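Local coordinates for protein enterochelin esterase (Salmonella enterica subsp. enterica serovar Typhimurium, PDB 3MGA) that probably hydrolyses the ester bonds of ferric enterobactin, helping release siderophore-bound iron inside the cell, with an alpha/beta-hydrolase domain, at residues 251-263 / 293-306. Numbering follows the deposited sequence.
Sequences ELPCNADFWLAVQ and LSALYAGLNWPTRF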
ATOM      1  N   GLU A 251      -8.492  -3.993 -15.797  1.00 42.87           N
ATOM      2  CA  GLU A 251      -8.071  -5.396 -15.654  1.00 42.80           C
ATOM      3  C   GLU A 251      -8.118  -5.995 -14.252  1.00 41.70           C
ATOM      4  O   GLU A 251      -8.313  -7.196 -14.120  1.00 41.89           O
ATOM      5  CB  GLU A 251      -6.657  -5.572 -16.244  1.00 41.82           C
ATOM      6  CG  GLU A 251      -6.591  -5.261 -17.748  1.00 43.13           C
ATOM      7  CD  GLU A 251      -5.183  -5.318 -18.334  1.00 43.34           C
ATOM      8  OE1 GLU A 251      -4.187  -5.217 -17.577  1.00 36.51           O
ATOM      9  OE2 GLU A 251      -5.079  -5.453 -19.574  1.00 47.32           O
ATOM     10  N   LEU A 252      -7.935  -5.178 -13.219  1.00 40.26           N
ATOM     11  CA  LEU A 252      -7.946  -5.687 -11.848  1.00 39.80           C
ATOM     12  C   LEU A 252      -9.319  -5.803 -11.170  1.00 41.37           C
ATOM     13  O   LEU A 252      -9.542  -6.752 -10.413  1.00 41.66           O
ATOM     14  CB  LEU A 252      -6.999  -4.873 -10.949  1.00 38.32           C
ATOM     15  CG  LEU A 252      -5.495  -4.964 -11.236  1.00 36.91           C
ATOM     16  CD1 LEU A 252      -4.701  -4.195 -10.163  1.00 35.44           C
ATOM     17  CD2 LEU A 252      -5.030  -6.407 -11.277  1.00 32.75           C
ATOM     18  N   PRO A 253     -10.238  -4.851 -11.409  1.00 42.03           N
ATOM     19  CA  PRO A 253     -11.511  -5.003 -10.697  1.00 42.76           C
ATOM     20  C   PRO A 253     -12.458  -6.063 -11.259  1.00 44.62           C
ATOM     21  O   PRO A 253     -13.370  -5.759 -12.044  1.00 46.64           O
ATOM     22  CB  PRO A 253     -12.131  -3.606 -10.771  1.00 43.36           C
ATOM     23  CG  PRO A 253     -11.517  -2.964 -11.891  1.00 44.59           C
ATOM     24  CD  PRO A 253     -10.128  -3.535 -12.049  1.00 42.46           C
ATOM     25  N   CYS A 254     -12.238  -7.301 -10.832  1.00 44.03           N
ATOM     26  CA  CYS A 254     -13.063  -8.435 -11.235  1.00 45.00           C
ATOM     27  C   CYS A 254     -13.172  -8.611 -12.749  1.00 46.07           C
ATOM     28  O   CYS A 254     -14.265  -8.683 -13.298  1.00 47.46           O
ATOM     29  CB  CYS A 254     -14.458  -8.323 -10.607  1.00 46.73           C
ATOM     30  SG  CYS A 254     -14.442  -8.217  -8.796  0.82 43.24           S
ATOM     31  N   ASN A 255     -12.022  -8.674 -13.413  1.00 46.20           N
ATOM     32  CA  ASN A 255     -11.971  -8.914 -14.858  1.00 48.09           C
ATOM     33  C   ASN A 255     -11.467 -10.349 -15.041  1.00 47.31           C
ATOM     34  O   ASN A 255     -10.312 -10.647 -14.743  1.00 45.73           O
ATOM     35  CB  ASN A 255     -11.051  -7.915 -15.558  1.00 47.23           C
ATOM     36  CG  ASN A 255     -11.088  -8.042 -17.073  1.00 51.38           C
ATOM     37  OD1 ASN A 255     -11.700  -8.958 -17.624  1.00 56.99           O
ATOM     38  ND2 ASN A 255     -10.432  -7.110 -17.755  1.00 51.98           N
ATOM     39  N   ALA A 256     -12.341 -11.226 -15.526  1.00 48.67           N
ATOM     40  CA  ALA A 256     -12.006 -12.645 -15.694  1.00 48.50           C
ATOM     41  C   ALA A 256     -10.885 -12.901 -16.680  1.00 46.85           C
ATOM     42  O   ALA A 256     -10.063 -13.776 -16.450  1.00 46.83           O
ATOM     43  CB  ALA A 256     -13.252 -13.454 -16.071  1.00 49.80           C
ATOM     44  N   ASP A 257     -10.839 -12.147 -17.772  1.00 47.09           N
ATOM     45  CA  ASP A 257      -9.772 -12.342 -18.765  1.00 46.14           C
ATOM     46  C   ASP A 257      -8.380 -12.186 -18.195  1.00 42.53           C
ATOM     47  O   ASP A 257      -7.476 -12.914 -18.581  1.00 42.42           O
ATOM     48  CB  ASP A 257      -9.953 -11.432 -19.984  1.00 46.88           C
ATOM     49  CG  ASP A 257     -11.003 -11.951 -20.940  1.00 51.32           C
ATOM     50  OD1 ASP A 257     -11.521 -13.066 -20.699  1.00 51.87           O
ATOM     51  OD2 ASP A 257     -11.294 -11.260 -21.947  1.00 53.71           O
ATOM     52  N   PHE A 258      -8.198 -11.251 -17.273  1.00 41.13           N
ATOM     53  CA  PHE A 258      -6.883 -11.062 -16.680  1.00 38.90           C
ATOM     54  C   PHE A 258      -6.388 -12.369 -16.063  1.00 38.40           C
ATOM     55  O   PHE A 258      -5.292 -12.829 -16.371  1.00 36.87           O
ATOM     56  CB  PHE A 258      -6.898  -9.955 -15.633  1.00 36.66           C
ATOM     57  CG  PHE A 258      -5.584  -9.772 -14.937  1.00 36.71           C
ATOM     58  CD1 PHE A 258      -4.555  -9.069 -15.543  1.00 36.22           C
ATOM     59  CD2 PHE A 258      -5.369 -10.306 -13.677  1.00 39.94           C
ATOM     60  CE1 PHE A 258      -3.344  -8.899 -14.905  1.00 35.05           C
ATOM     61  CE2 PHE A 258      -4.151 -10.137 -13.038  1.00 37.07           C
ATOM     62  CZ  PHE A 258      -3.141  -9.430 -13.655  1.00 33.94           C
ATOM     63  N   TRP A 259      -7.217 -12.973 -15.213  1.00 38.99           N
ATOM     64  CA  TRP A 259      -6.841 -14.221 -14.544  1.00 39.34           C
ATOM     65  C   TRP A 259      -6.842 -15.440 -15.450  1.00 40.30           C
ATOM     66  O   TRP A 259      -6.062 -16.365 -15.220  1.00 39.72           O
ATOM     67  CB  TRP A 259      -7.682 -14.440 -13.293  1.00 40.51           C
ATOM     68  CG  TRP A 259      -7.322 -13.456 -12.252  1.00 39.54           C
ATOM     69  CD1 TRP A 259      -8.046 -12.377 -11.847  1.00 38.58           C
ATOM     70  CD2 TRP A 259      -6.084 -13.403 -11.538  1.00 36.69           C
ATOM     71  NE1 TRP A 259      -7.356 -11.683 -10.890  1.00 37.80           N
ATOM     72  CE2 TRP A 259      -6.145 -12.290 -10.683  1.00 34.53           C
ATOM     73  CE3 TRP A 259      -4.941 -14.209 -11.522  1.00 34.86           C
ATOM     74  CZ2 TRP A 259      -5.109 -11.962  -9.811  1.00 32.63           C
ATOM     75  CZ3 TRP A 259      -3.913 -13.884 -10.664  1.00 33.86           C
ATOM     76  CH2 TRP A 259      -4.002 -12.762  -9.821  1.00 33.58           C
ATOM     77  N   LEU A 260      -7.708 -15.454 -16.463  1.00 41.79           N
ATOM     78  CA  LEU A 260      -7.697 -16.545 -17.429  1.00 44.17           C
ATOM     79  C   LEU A 260      -6.364 -16.476 -18.165  1.00 42.70           C
ATOM     80  O   LEU A 260      -5.676 -17.474 -18.300  1.00 44.23           O
ATOM     81  CB  LEU A 260      -8.848 -16.438 -18.430  1.00 46.23           C
ATOM     82  CG  LEU A 260     -10.254 -16.797 -17.955  1.00 50.65           C
ATOM     83  CD1 LEU A 260     -11.273 -16.406 -18.996  1.00 48.98           C
ATOM     84  CD2 LEU A 260     -10.364 -18.300 -17.612  1.00 49.35           C
ATOM     85  N   ALA A 261      -6.009 -15.275 -18.620  1.00 40.92           N
ATOM     86  CA  ALA A 261      -4.768 -15.038 -19.344  1.00 40.80           C
ATOM     87  C   ALA A 261      -3.530 -15.424 -18.538  1.00 40.40           C
ATOM     88  O   ALA A 261      -2.592 -16.008 -19.083  1.00 39.99           O
ATOM     89  CB  ALA A 261      -4.681 -13.563 -19.756  1.00 41.17           C
ATOM     90  N   VAL A 262      -3.517 -15.070 -17.249  1.00 38.86           N
ATOM     91  CA  VAL A 262      -2.400 -15.398 -16.369  1.00 37.42           C
ATOM     92  C   VAL A 262      -2.179 -16.913 -16.268  1.00 40.47           C
ATOM     93  O   VAL A 262      -1.040 -17.391 -16.276  1.00 41.00           O
ATOM     94  CB  VAL A 262      -2.610 -14.807 -14.952  1.00 36.17           C
ATOM     95  CG1 VAL A 262      -1.732 -15.501 -13.920  1.00 31.73           C
ATOM     96  CG2 VAL A 262      -2.386 -13.289 -14.963  1.00 34.01           C
ATOM     97  N   GLN A 263      -3.265 -17.671 -16.208  1.00 42.77           N
ATOM     98  CA  GLN A 263      -3.161 -19.125 -16.077  1.00 45.37           C
ATOM     99  C   GLN A 263      -2.809 -19.855 -17.381  1.00 47.42           C
ATOM    100  O   GLN A 263      -1.987 -20.777 -17.374  1.00 47.27           O
ATOM    101  CB  GLN A 263      -4.468 -19.683 -15.527  1.00 46.65           C
ATOM    102  CG  GLN A 263      -4.849 -19.091 -14.193  1.00 47.45           C
ATOM    103  CD  GLN A 263      -6.188 -19.573 -13.713  1.00 49.62           C
ATOM    104  OE1 GLN A 263      -6.401 -20.772 -13.536  1.00 51.64           O
ATOM    105  NE2 GLN A 263      -7.097 -18.635 -13.460  1.00 50.56           N
ATOM    106  N   LEU A 293      -8.846  -6.671  -4.231  1.00 36.84           N
ATOM    107  CA  LEU A 293     -10.130  -7.095  -4.743  1.00 39.19           C
ATOM    108  C   LEU A 293      -9.917  -8.172  -5.793  1.00 38.96           C
ATOM    109  O   LEU A 293     -10.583  -9.212  -5.788  1.00 41.22           O
ATOM    110  CB  LEU A 293     -10.865  -5.891  -5.366  1.00 40.19           C
ATOM    111  CG  LEU A 293     -12.158  -6.109  -6.156  1.00 40.57           C
ATOM    112  CD1 LEU A 293     -13.264  -6.727  -5.313  1.00 38.76           C
ATOM    113  CD2 LEU A 293     -12.615  -4.770  -6.744  1.00 44.50           C
ATOM    114  N   SER A 294      -8.969  -7.922  -6.683  1.00 37.62           N
ATOM    115  CA  SER A 294      -8.671  -8.850  -7.757  1.00 38.71           C
ATOM    116  C   SER A 294      -8.106 -10.167  -7.218  1.00 38.02           C
ATOM    117  O   SER A 294      -8.436 -11.226  -7.736  1.00 40.10           O
ATOM    118  CB  SER A 294      -7.694  -8.217  -8.758  1.00 38.31           C
ATOM    119  OG  SER A 294      -7.739  -8.894 -10.003  1.00 38.36           O
ATOM    120  N   ALA A 295      -7.270 -10.107  -6.181  1.00 36.96           N
ATOM    121  CA  ALA A 295      -6.680 -11.339  -5.612  1.00 36.91           C
ATOM    122  C   ALA A 295      -7.744 -12.240  -4.983  1.00 37.72           C
ATOM    123  O   ALA A 295      -7.701 -13.445  -5.150  1.00 38.59           O
ATOM    124  CB  ALA A 295      -5.575 -11.013  -4.597  1.00 35.02           C
ATOM    125  N   LEU A 296      -8.693 -11.655  -4.254  1.00 38.79           N
ATOM    126  CA  LEU A 296      -9.763 -12.437  -3.646  1.00 39.95           C
ATOM    127  C   LEU A 296     -10.626 -13.007  -4.771  1.00 42.20           C
ATOM    128  O   LEU A 296     -10.971 -14.189  -4.772  1.00 44.35           O
ATOM    129  CB  LEU A 296     -10.608 -11.589  -2.694  1.00 39.64           C
ATOM    130  CG  LEU A 296     -11.762 -12.331  -2.007  1.00 41.50           C
ATOM    131  CD1 LEU A 296     -11.252 -13.508  -1.160  1.00 38.56           C
ATOM    132  CD2 LEU A 296     -12.584 -11.375  -1.166  1.00 38.36           C
ATOM    133  N   TYR A 297     -10.967 -12.151  -5.728  1.00 42.35           N
ATOM    134  CA  TYR A 297     -11.752 -12.552  -6.887  1.00 43.54           C
ATOM    135  C   TYR A 297     -11.117 -13.775  -7.546  1.00 44.10           C
ATOM    136  O   TYR A 297     -11.819 -14.709  -7.935  1.00 45.20           O
ATOM    137  CB  TYR A 297     -11.848 -11.380  -7.863  1.00 42.94           C
ATOM    138  CG  TYR A 297     -12.496 -11.681  -9.195  1.00 44.00           C
ATOM    139  CD1 TYR A 297     -11.723 -12.053 -10.292  1.00 43.72           C
ATOM    140  CD2 TYR A 297     -13.861 -11.556  -9.374  1.00 47.53           C
ATOM    141  CE1 TYR A 297     -12.288 -12.307 -11.515  1.00 45.74           C
ATOM    142  CE2 TYR A 297     -14.446 -11.817 -10.612  1.00 50.24           C
ATOM    143  CZ  TYR A 297     -13.647 -12.192 -11.675  1.00 49.42           C
ATOM    144  OH  TYR A 297     -14.201 -12.453 -12.906  1.00 55.11           O
ATOM    145  N   ALA A 298      -9.789 -13.767  -7.653  1.00 42.80           N
ATOM    146  CA  ALA A 298      -9.050 -14.887  -8.249  1.00 44.00           C
ATOM    147  C   ALA A 298      -9.218 -16.151  -7.411  1.00 45.21           C
ATOM    148  O   ALA A 298      -9.543 -17.205  -7.933  1.00 47.47           O
ATOM    149  CB  ALA A 298      -7.570 -14.542  -8.384  1.00 41.37           C
ATOM    150  N   GLY A 299      -8.984 -16.034  -6.108  1.00 44.66           N
ATOM    151  CA  GLY A 299      -9.128 -17.162  -5.197  1.00 45.43           C
ATOM    152  C   GLY A 299     -10.546 -17.702  -5.158  1.00 46.87           C
ATOM    153  O   GLY A 299     -10.755 -18.919  -5.056  1.00 47.65           O
ATOM    154  N   LEU A 300     -11.519 -16.795  -5.225  1.00 46.43           N
ATOM    155  CA  LEU A 300     -12.929 -17.172  -5.217  1.00 48.54           C
ATOM    156  C   LEU A 300     -13.357 -17.895  -6.498  1.00 49.49           C
ATOM    157  O   LEU A 300     -14.132 -18.842  -6.429  1.00 51.88           O
ATOM    158  CB  LEU A 300     -13.822 -15.945  -5.001  1.00 48.78           C
ATOM    159  CG  LEU A 300     -13.795 -15.283  -3.620  1.00 48.60           C
ATOM    160  CD1 LEU A 300     -14.612 -13.998  -3.634  1.00 48.35           C
ATOM    161  CD2 LEU A 300     -14.315 -16.237  -2.544  1.00 45.58           C
ATOM    162  N   ASN A 301     -12.852 -17.463  -7.655  1.00 48.55           N
ATOM    163  CA  ASN A 301     -13.230 -18.091  -8.930  1.00 50.83           C
ATOM    164  C   ASN A 301     -12.361 -19.275  -9.376  1.00 51.79           C
ATOM    165  O   ASN A 301     -12.861 -20.179 -10.054  1.00 54.17           O
ATOM    166  CB  ASN A 301     -13.327 -17.060 -10.065  1.00 50.22           C
ATOM    167  CG  ASN A 301     -14.448 -16.051  -9.850  1.00 50.28           C
ATOM    168  OD1 ASN A 301     -15.516 -16.156 -10.463  1.00 52.05           O
ATOM    169  ND2 ASN A 301     -14.237 -15.111  -8.935  1.00 45.85           N
ATOM    170  N   TRP A 302     -11.084 -19.281  -8.999  1.00 49.59           N
ATOM    171  CA  TRP A 302     -10.178 -20.375  -9.374  1.00 50.76           C
ATOM    172  C   TRP A 302      -9.399 -20.879  -8.155  1.00 51.42           C
ATOM    173  O   TRP A 302      -8.166 -20.768  -8.100  1.00 49.92           O
ATOM    174  CB  TRP A 302      -9.227 -19.916 -10.478  1.00 49.00           C
ATOM    175  CG  TRP A 302      -9.948 -19.468 -11.696  1.00 50.78           C
ATOM    176  CD1 TRP A 302     -10.423 -20.259 -12.704  1.00 53.48           C
ATOM    177  CD2 TRP A 302     -10.302 -18.125 -12.038  1.00 49.34           C
ATOM    178  NE1 TRP A 302     -11.047 -19.490 -13.652  1.00 54.49           N
ATOM    179  CE2 TRP A 302     -10.987 -18.176 -13.271  1.00 50.17           C
ATOM    180  CE3 TRP A 302     -10.106 -16.883 -11.424  1.00 45.69           C
ATOM    181  CZ2 TRP A 302     -11.478 -17.036 -13.902  1.00 49.19           C
ATOM    182  CZ3 TRP A 302     -10.590 -15.752 -12.047  1.00 45.73           C
ATOM    183  CH2 TRP A 302     -11.272 -15.835 -13.277  1.00 50.50           C
ATOM    184  N   PRO A 303     -10.123 -21.457  -7.173  1.00 53.87           N
ATOM    185  CA  PRO A 303      -9.487 -21.940  -5.943  1.00 54.16           C
ATOM    186  C   PRO A 303      -8.602 -23.160  -6.168  1.00 55.62           C
ATOM    187  O   PRO A 303      -7.780 -23.489  -5.318  1.00 56.20           O
ATOM    188  CB  PRO A 303     -10.678 -22.282  -5.043  1.00 56.84           C
ATOM    189  CG  PRO A 303     -11.795 -22.593  -5.984  1.00 58.43           C
ATOM    190  CD  PRO A 303     -11.563 -21.776  -7.223  1.00 55.42           C
ATOM    191  N   THR A 304      -8.775 -23.814  -7.312  1.00 57.86           N
ATOM    192  CA  THR A 304      -7.987 -24.986  -7.677  1.00 59.54           C
ATOM    193  C   THR A 304      -6.577 -24.586  -8.113  1.00 57.53           C
ATOM    194  O   THR A 304      -5.693 -25.433  -8.219  1.00 58.17           O
ATOM    195  CB  THR A 304      -8.673 -25.780  -8.825  1.00 62.45           C
ATOM    196  OG1 THR A 304      -7.890 -26.936  -9.156  1.00 65.35           O
ATOM    197  CG2 THR A 304      -8.841 -24.905 -10.068  1.00 60.33           C
ATOM    198  N   ARG A 305      -6.386 -23.295  -8.386  1.00 55.94           N
ATOM    199  CA  ARG A 305      -5.093 -22.760  -8.795  1.00 53.73           C
ATOM    200  C   ARG A 305      -4.562 -21.734  -7.788  1.00 51.62           C
ATOM    201  O   ARG A 305      -3.354 -21.689  -7.532  1.00 50.92           O
ATOM    202  CB  ARG A 305      -5.217 -22.136 -10.181  1.00 53.21           C
ATOM    203  CG  ARG A 305      -3.964 -21.452 -10.744  1.00 52.69           C
ATOM    204  CD  ARG A 305      -2.751 -22.368 -10.946  1.00 52.00           C
ATOM    205  NE  ARG A 305      -2.020 -22.655  -9.710  1.00 53.44           N
ATOM    206  CZ  ARG A 305      -0.870 -23.331  -9.653  1.00 51.48           C
ATOM    207  NH1 ARG A 305      -0.295 -23.795 -10.758  1.00 52.35           N
ATOM    208  NH2 ARG A 305      -0.288 -23.541  -8.480  1.00 50.00           N
ATOM    209  N   PHE A 306      -5.450 -20.920  -7.219  1.00 50.58           N
ATOM    210  CA  PHE A 306      -5.041 -19.895  -6.255  1.00 48.71           C
ATOM    211  C   PHE A 306      -5.751 -20.126  -4.924  1.00 49.75           C
ATOM    212  O   PHE A 306      -6.875 -19.663  -4.717  1.00 50.58           O
ATOM    213  CB  PHE A 306      -5.353 -18.492  -6.795  1.00 47.43           C
ATOM    214  CG  PHE A 306      -4.883 -18.262  -8.209  1.00 46.15           C
ATOM    215  CD1 PHE A 306      -3.532 -18.170  -8.503  1.00 46.16           C
ATOM    216  CD2 PHE A 306      -5.800 -18.116  -9.242  1.00 50.63           C
ATOM    217  CE1 PHE A 306      -3.094 -17.954  -9.801  1.00 45.17           C
ATOM    218  CE2 PHE A 306      -5.370 -17.893 -10.548  1.00 50.45           C
ATOM    219  CZ  PHE A 306      -4.013 -17.809 -10.822  1.00 48.37           C
TER
HETATM  220  O   HOH W   1      -9.267  -9.244 -12.438  1.00 51.34           O
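S294 OG is gripped from two directions: the indole N-H of W259 donates to it (W259 NE1 to S294 OG 3.0 Å, 155° at the hydrogen, the oxygen slightly off the ring plane), and a water bonds it 2.9 Å away. That water also takes the N-H of N255 and lies 2.8 Å from E251 O, so it ties the loop before helix 256-273 to helix 290-301. With its edge pinned, the W259 indole lies flat on A298, whose CB sits 3.6 Å from the centroid of the five-membered ring, while the benzo edge points at the face of F306 (planes at 64°). Y297, with CG anti to the backbone N, lays its ring under C254: C254 CA stands over the centre, and C254 SG leans obliquely against Y297 CD2 at 3.4 Å. At the far end Q263 sets NE2 over one face of W302, 3.5 Å from W302 CG, with the amide nearly upright on the indole (80°); the same nitrogen donates to W259 O, which fixes how the amide is turned. Beside strand 284-288 of the hydrolase sheet, W259 thus joins W302 and F306, from the turn after helix 290-301, in an aromatic cluster: one polar bond to S294 OG anchors its indole, and carbon-rich surfaces do the remaining packing.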